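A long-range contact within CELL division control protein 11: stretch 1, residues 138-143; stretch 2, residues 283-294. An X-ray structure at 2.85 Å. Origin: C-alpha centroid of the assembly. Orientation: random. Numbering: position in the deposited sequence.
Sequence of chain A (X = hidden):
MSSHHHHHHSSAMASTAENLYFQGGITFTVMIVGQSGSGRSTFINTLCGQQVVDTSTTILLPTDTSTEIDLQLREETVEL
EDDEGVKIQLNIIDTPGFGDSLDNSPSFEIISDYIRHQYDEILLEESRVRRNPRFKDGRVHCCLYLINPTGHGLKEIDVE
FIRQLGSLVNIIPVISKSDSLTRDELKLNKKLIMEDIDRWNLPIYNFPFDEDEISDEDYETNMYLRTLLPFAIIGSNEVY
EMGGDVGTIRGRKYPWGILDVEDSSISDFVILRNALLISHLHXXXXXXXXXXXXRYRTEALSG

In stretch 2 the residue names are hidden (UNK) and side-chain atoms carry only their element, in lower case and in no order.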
ATOM      1  N   GLY A 138      -1.994  11.533 -13.194  1.00168.26           N
ATOM      2  CA  GLY A 138      -3.018  10.581 -12.775  1.00169.39           C
ATOM      3  C   GLY A 138      -2.525   9.249 -12.206  1.00173.46           C
ATOM      4  O   GLY A 138      -3.338   8.437 -11.739  1.00173.33           O
ATOM      5  N   ARG A 139      -1.185   9.009 -12.231  1.00171.25           N
ATOM      6  CA  ARG A 139      -0.563   7.755 -11.788  1.00169.49           C
ATOM      7  C   ARG A 139      -0.708   7.500 -10.295  1.00172.46           C
ATOM      8  O   ARG A 139      -0.758   8.442  -9.508  1.00172.08           O
ATOM      9  CB  ARG A 139       0.907   7.593 -12.241  1.00167.26           C
ATOM     10  CG  ARG A 139       1.617   8.838 -12.728  1.00168.73           C
ATOM     11  CD  ARG A 139       2.792   9.153 -11.837  1.00170.32           C
ATOM     12  NE  ARG A 139       3.444  10.403 -12.223  1.00174.90           N
ATOM     13  CZ  ARG A 139       4.447  10.487 -13.091  1.00176.31           C
ATOM     14  NH1 ARG A 139       4.924   9.391 -13.673  1.00166.66           N
ATOM     15  NH2 ARG A 139       4.978  11.669 -13.388  1.00156.96           N
ATOM     16  N   VAL A 140      -0.823   6.199  -9.942  1.00170.79           N
ATOM     17  CA  VAL A 140      -1.036   5.657  -8.604  1.00169.71           C
ATOM     18  C   VAL A 140       0.273   5.628  -7.798  1.00171.70           C
ATOM     19  O   VAL A 140       1.220   4.914  -8.161  1.00171.26           O
ATOM     20  CB  VAL A 140      -1.732   4.262  -8.642  1.00172.28           C
ATOM     21  CG1 VAL A 140      -1.867   3.677  -7.235  1.00165.81           C
ATOM     22  CG2 VAL A 140      -3.099   4.340  -9.305  1.00175.28           C
ATOM     23  N   HIS A 141       0.292   6.367  -6.676  1.00165.11           N
ATOM     24  CA  HIS A 141       1.460   6.474  -5.815  1.00158.85           C
ATOM     25  C   HIS A 141       1.539   5.411  -4.770  1.00159.96           C
ATOM     26  O   HIS A 141       2.623   5.208  -4.214  1.00156.47           O
ATOM     27  CB  HIS A 141       1.525   7.840  -5.133  1.00159.10           C
ATOM     28  CG  HIS A 141       1.144   8.994  -6.003  1.00168.81           C
ATOM     29  ND1 HIS A 141       0.029   9.756  -5.733  1.00173.67           N
ATOM     30  CD2 HIS A 141       1.752   9.477  -7.108  1.00173.78           C
ATOM     31  CE1 HIS A 141      -0.002  10.682  -6.672  1.00175.82           C
ATOM     32  NE2 HIS A 141       1.011  10.548  -7.528  1.00175.55           N
ATOM     33  N   CYS A 142       0.399   4.762  -4.441  1.00157.87           N
ATOM     34  CA  CYS A 142       0.363   3.745  -3.385  1.00152.34           C
ATOM     35  C   CYS A 142      -0.694   2.675  -3.580  1.00155.72           C
ATOM     36  O   CYS A 142      -1.859   2.971  -3.824  1.00159.81           O
ATOM     37  CB  CYS A 142       0.229   4.397  -2.012  1.00150.19           C
ATOM     38  SG  CYS A 142       0.144   3.219  -0.640  1.00149.05           S
ATOM     39  N   CYS A 143      -0.291   1.433  -3.375  1.00148.21           N
ATOM     40  CA  CYS A 143      -1.193   0.305  -3.433  1.00149.38           C
ATOM     41  C   CYS A 143      -1.394  -0.323  -2.046  1.00146.46           C
ATOM     42  O   CYS A 143      -0.434  -0.675  -1.339  1.00140.80           O
ATOM     43  CB  CYS A 143      -0.727  -0.720  -4.450  1.00152.00           C
ATOM     44  SG  CYS A 143      -1.925  -2.038  -4.743  1.00160.56           S
ATOM     45  N   UNK A 283       6.495  10.957   0.216  1.00135.55           N
ATOM     46  CA  UNK A 283       7.589  10.057  -0.152  1.00133.62           C
ATOM     47  C   UNK A 283       7.126   9.001  -1.180  1.00137.85           C
ATOM     48  O   UNK A 283       7.914   8.622  -2.034  1.00138.73           O
ATOM     49  c   UNK A 283       8.297   9.443   1.065  1.00130.52           C
ATOM     50  o   UNK A 283       9.454  10.057   3.079  1.00155.89           O
ATOM     51  c   UNK A 283       9.103  10.423   1.929  1.00151.65           C
ATOM     52  o   UNK A 283       9.400  11.549   1.449  1.00159.33           O
ATOM     53  N   UNK A 284       5.847   8.579  -1.140  1.00133.32           N
ATOM     54  CA  UNK A 284       5.284   7.609  -2.077  1.00133.47           C
ATOM     55  C   UNK A 284       5.010   8.331  -3.388  1.00144.44           C
ATOM     56  O   UNK A 284       5.090   7.720  -4.465  1.00147.76           O
ATOM     57  c   UNK A 284       3.962   6.320  -0.213  1.00131.44           C
ATOM     58  c   UNK A 284       3.960   7.025  -1.552  1.00132.00           C
ATOM     59  c   UNK A 284       4.207   4.844  -0.376  1.00133.86           C
ATOM     60  c   UNK A 284       2.660   6.538   0.504  1.00131.73           C
ATOM     61  N   UNK A 285       4.645   9.626  -3.307  1.00142.47           N
ATOM     62  CA  UNK A 285       4.368  10.423  -4.506  1.00148.43           C
ATOM     63  C   UNK A 285       5.696  10.565  -5.212  1.00152.64           C
ATOM     64  O   UNK A 285       5.797  10.194  -6.366  1.00155.22           O
ATOM     65  c   UNK A 285       2.511  14.602  -6.431  1.00179.19           C
ATOM     66  c   UNK A 285       2.948  12.454  -5.188  1.00167.76           C
ATOM     67  c   UNK A 285       3.398  13.886  -5.438  1.00175.65           C
ATOM     68  c   UNK A 285       3.794  11.799  -4.127  1.00154.27           C
ATOM     69  n   UNK A 285       1.325  15.224  -5.776  1.00182.61           N
ATOM     70  N   UNK A 286       6.744  10.950  -4.464  1.00147.81           N
ATOM     71  CA  UNK A 286       8.096  11.128  -4.962  1.00149.89           C
ATOM     72  C   UNK A 286       8.731   9.836  -5.394  1.00153.39           C
ATOM     73  O   UNK A 286       9.334   9.818  -6.448  1.00158.48           O
ATOM     74  c   UNK A 286       8.608  13.365  -3.856  1.00174.16           C
ATOM     75  n   UNK A 286       9.566  14.179  -3.420  1.00167.96           N
ATOM     76  o   UNK A 286       7.471  13.795  -4.131  1.00166.23           O
ATOM     77  c   UNK A 286       8.967  11.888  -3.967  1.00148.01           C
ATOM     78  N   UNK A 287       8.544   8.748  -4.651  1.00145.72           N
ATOM     79  CA  UNK A 287       9.102   7.447  -5.024  1.00144.36           C
ATOM     80  C   UNK A 287       8.533   6.961  -6.363  1.00153.81           C
ATOM     81  O   UNK A 287       9.319   6.522  -7.204  1.00156.66           O
ATOM     82  c   UNK A 287       8.926   6.384  -3.907  1.00138.40           C
ATOM     83  o   UNK A 287      12.659   2.110  -4.411  1.00148.70           O
ATOM     84  c   UNK A 287      12.060   4.238  -3.505  1.00137.74           C
ATOM     85  c   UNK A 287      10.514   3.051  -4.903  1.00141.10           C
ATOM     86  c   UNK A 287       9.605   4.103  -4.775  1.00140.64           C
ATOM     87  c   UNK A 287      11.744   3.126  -4.268  1.00146.77           C
ATOM     88  c   UNK A 287      11.149   5.290  -3.399  1.00137.99           C
ATOM     89  c   UNK A 287       9.906   5.233  -4.016  1.00138.30           C
ATOM     90  N   UNK A 288       7.202   7.093  -6.599  1.00152.64           N
ATOM     91  CA  UNK A 288       6.649   6.616  -7.875  1.00158.10           C
ATOM     92  C   UNK A 288       7.090   7.460  -9.058  1.00172.00           C
ATOM     93  O   UNK A 288       7.097   6.933 -10.162  1.00173.50           O
ATOM     94  o   UNK A 288       4.426   7.624  -7.915  1.00165.38           O
ATOM     95  c   UNK A 288       5.129   6.380  -7.890  1.00165.38           C
ATOM     96  c   UNK A 288       4.648   5.456  -6.760  1.00156.42           C
ATOM     97  N   UNK A 289       7.497   8.732  -8.839  1.00172.46           N
ATOM     98  CA  UNK A 289       7.969   9.610  -9.910  1.00175.01           C
ATOM     99  C   UNK A 289       9.484   9.545 -10.127  1.00177.31           C
ATOM    100  O   UNK A 289       9.919   9.398 -11.274  1.00178.58           O
ATOM    101  n   UNK A 289       7.580  11.732 -12.155  1.00185.95           N
ATOM    102  n   UNK A 289       8.781  13.576 -12.085  1.00187.55           N
ATOM    103  c   UNK A 289       8.106  12.723 -12.864  1.00187.61           C
ATOM    104  c   UNK A 289       8.687  13.106 -10.780  1.00185.23           C
ATOM    105  c   UNK A 289       7.937  11.978 -10.825  1.00182.46           C
ATOM    106  c   UNK A 289       7.505  11.062  -9.713  1.00176.98           C
ATOM    107  N   UNK A 290      10.280   9.660  -9.035  1.00173.17           N
ATOM    108  CA  UNK A 290      11.742   9.683  -9.083  1.00173.89           C
ATOM    109  C   UNK A 290      12.387   8.331  -9.509  1.00176.21           C
ATOM    110  O   UNK A 290      13.340   8.366 -10.296  1.00178.59           O
ATOM    111  c   UNK A 290      12.366   9.757  -5.155  1.00204.09           C
ATOM    112  c   UNK A 290      12.352  10.224  -7.763  1.00174.08           C
ATOM    113  c   UNK A 290      12.373   9.239  -6.588  1.00185.86           C
ATOM    114  o   UNK A 290      12.101   8.946  -4.234  1.00187.59           O
ATOM    115  o   UNK A 290      12.653  10.959  -4.947  1.00211.23           O
ATOM    116  N   UNK A 291      11.861   7.164  -9.054  1.00167.44           N
ATOM    117  CA  UNK A 291      12.474   5.862  -9.382  1.00165.97           C
ATOM    118  C   UNK A 291      11.518   4.861 -10.098  1.00168.10           C
ATOM    119  O   UNK A 291      11.930   4.249 -11.092  1.00172.47           O
ATOM    120  c   UNK A 291      13.462   3.722  -8.300  1.00162.54           C
ATOM    121  c   UNK A 291      13.157   5.233  -8.127  1.00163.05           C
ATOM    122  c   UNK A 291      14.483   3.129  -7.292  1.00171.93           C
ATOM    123  c   UNK A 291      12.373   5.505  -6.851  1.00157.46           C
ATOM    124  N   UNK A 292      10.281   4.684  -9.596  1.00158.13           N
ATOM    125  CA  UNK A 292       9.280   3.741 -10.138  1.00156.95           C
ATOM    126  C   UNK A 292       8.794   4.012 -11.589  1.00169.45           C
ATOM    127  O   UNK A 292       8.410   3.069 -12.289  1.00169.45           O
ATOM    128  c   UNK A 292       7.744   2.369  -8.554  1.00148.01           C
ATOM    129  c   UNK A 292       6.797   2.574  -7.405  1.00141.99           C
ATOM    130  c   UNK A 292       8.966   1.632  -8.142  1.00145.35           C
ATOM    131  c   UNK A 292       8.086   3.686  -9.189  1.00150.99           C
ATOM    132  N   UNK A 293       8.768   5.297 -12.003  1.00170.28           N
ATOM    133  CA  UNK A 293       8.394   5.733 -13.344  1.00172.73           C
ATOM    134  C   UNK A 293       9.662   5.729 -14.183  1.00180.13           C
ATOM    135  O   UNK A 293       9.609   5.471 -15.385  1.00181.73           O
ATOM    136  c   UNK A 293       6.788   8.146 -16.876  1.00182.31           C
ATOM    137  c   UNK A 293       7.631   9.222 -17.100  1.00187.33           C
ATOM    138  c   UNK A 293       7.747   7.133 -13.313  1.00173.51           C
ATOM    139  c   UNK A 293       8.541   8.951 -14.888  1.00178.83           C
ATOM    140  c   UNK A 293       7.711   7.860 -14.646  1.00177.05           C
ATOM    141  c   UNK A 293       6.829   7.476 -15.653  1.00179.40           C
ATOM    142  c   UNK A 293       8.508   9.629 -16.105  1.00181.95           C
ATOM    143  o   UNK A 293       7.593   9.910 -18.292  1.00187.37           O
ATOM    144  N   UNK A 294      10.804   5.999 -13.535  1.00179.75           N
ATOM    145  CA  UNK A 294      12.118   6.026 -14.167  1.00182.86           C
ATOM    146  C   UNK A 294      12.514   4.653 -14.737  1.00187.48           C
ATOM    147  O   UNK A 294      13.095   4.581 -15.818  1.00188.90           O
ATOM    148  o   UNK A 294      12.291   9.440 -14.069  1.00204.85           O
ATOM    149  c   UNK A 294      13.155   6.554 -13.161  1.00183.65           C
ATOM    150  c   UNK A 294      13.217   8.749 -14.553  1.00210.60           C
ATOM    151  c   UNK A 294      13.941   7.761 -13.652  1.00196.16           C
ATOM    152  o   UNK A 294      13.582   8.830 -15.746  1.00208.86           O
TER

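Position 283 carries two side-chain carbons, the second bonded to two oxygens, and touches nothing on stretch 1: Asp283. At 284 there are four carbons, forked at the second. The CB lies 3.5 Å from His141 O, and one terminal carbon comes 4.1 Å from Cys142 CB, an apolar contact. This is Leu284.

Position 285 has four carbons in a row ending in nitrogen. Its second carbon sits 3.6 Å from the centroid of the His141 ring and 12° off the ring normal, the geometry of a CH-pi contact. The residue is Lys285. At 286 there are two carbons, the second bearing one oxygen and one nitrogen, and the CA-to-CB bond points away from stretch 1, giving Asn286. Position 287 shows one carbon and then a six-carbon ring bearing an oxygen. It is Tyr287, whose ring end leads away from stretch 1.

At 288 one carbon carries an oxygen and a methyl. The methyl is 3.3 Å from His141 O and 3.7 Å from Val140 O; the oxygen is 3.4 Å from His141 CD2, near the plane of that ring. This is Thr288, and OG1 also gives a weak hydrogen bond to Lys285 O at 3.3 Å.

Position 289 has one carbon and a five-membered ring of three carbons and two nitrogens. One ring nitrogen lies 2.9 Å from Arg139 NH2, at an angle too poor for a hydrogen bond. The residue is His289. Three carbons, the third carrying two oxygens, identify 290 as Glu290, out of reach. At 291, four carbons forked at the first, with one arm two carbons long, give Ile291. Position 292 has four carbons forked at the second; one terminal carbon comes no closer than 5.9 Å to His141 O, and the CA-to-CB bond points toward stretch 1; this is Leu292.

Position 293 repeats the one-carbon, six-membered ring and oxygen pattern. Arg139 CZ stands 4.7 Å from the ring centroid and 18° off its normal, so the pair is cation-pi: Tyr293. At 294, three carbons, the third with two oxygens, give Glu294, without contact.

The contact buries 427 Å² with no hydrogen bond between the stretches. His141 packs against Leu284, Lys285 and Thr288, successive helical turns placing 284 and 288 on the same side. Farther along, the Arg139 guanidinium lies over the Tyr293 ring and has His289 CG over one of its own faces, so packing and cation-pi attraction join the segments.

Stretch 2 (283-294) DLKNYTHEILYE
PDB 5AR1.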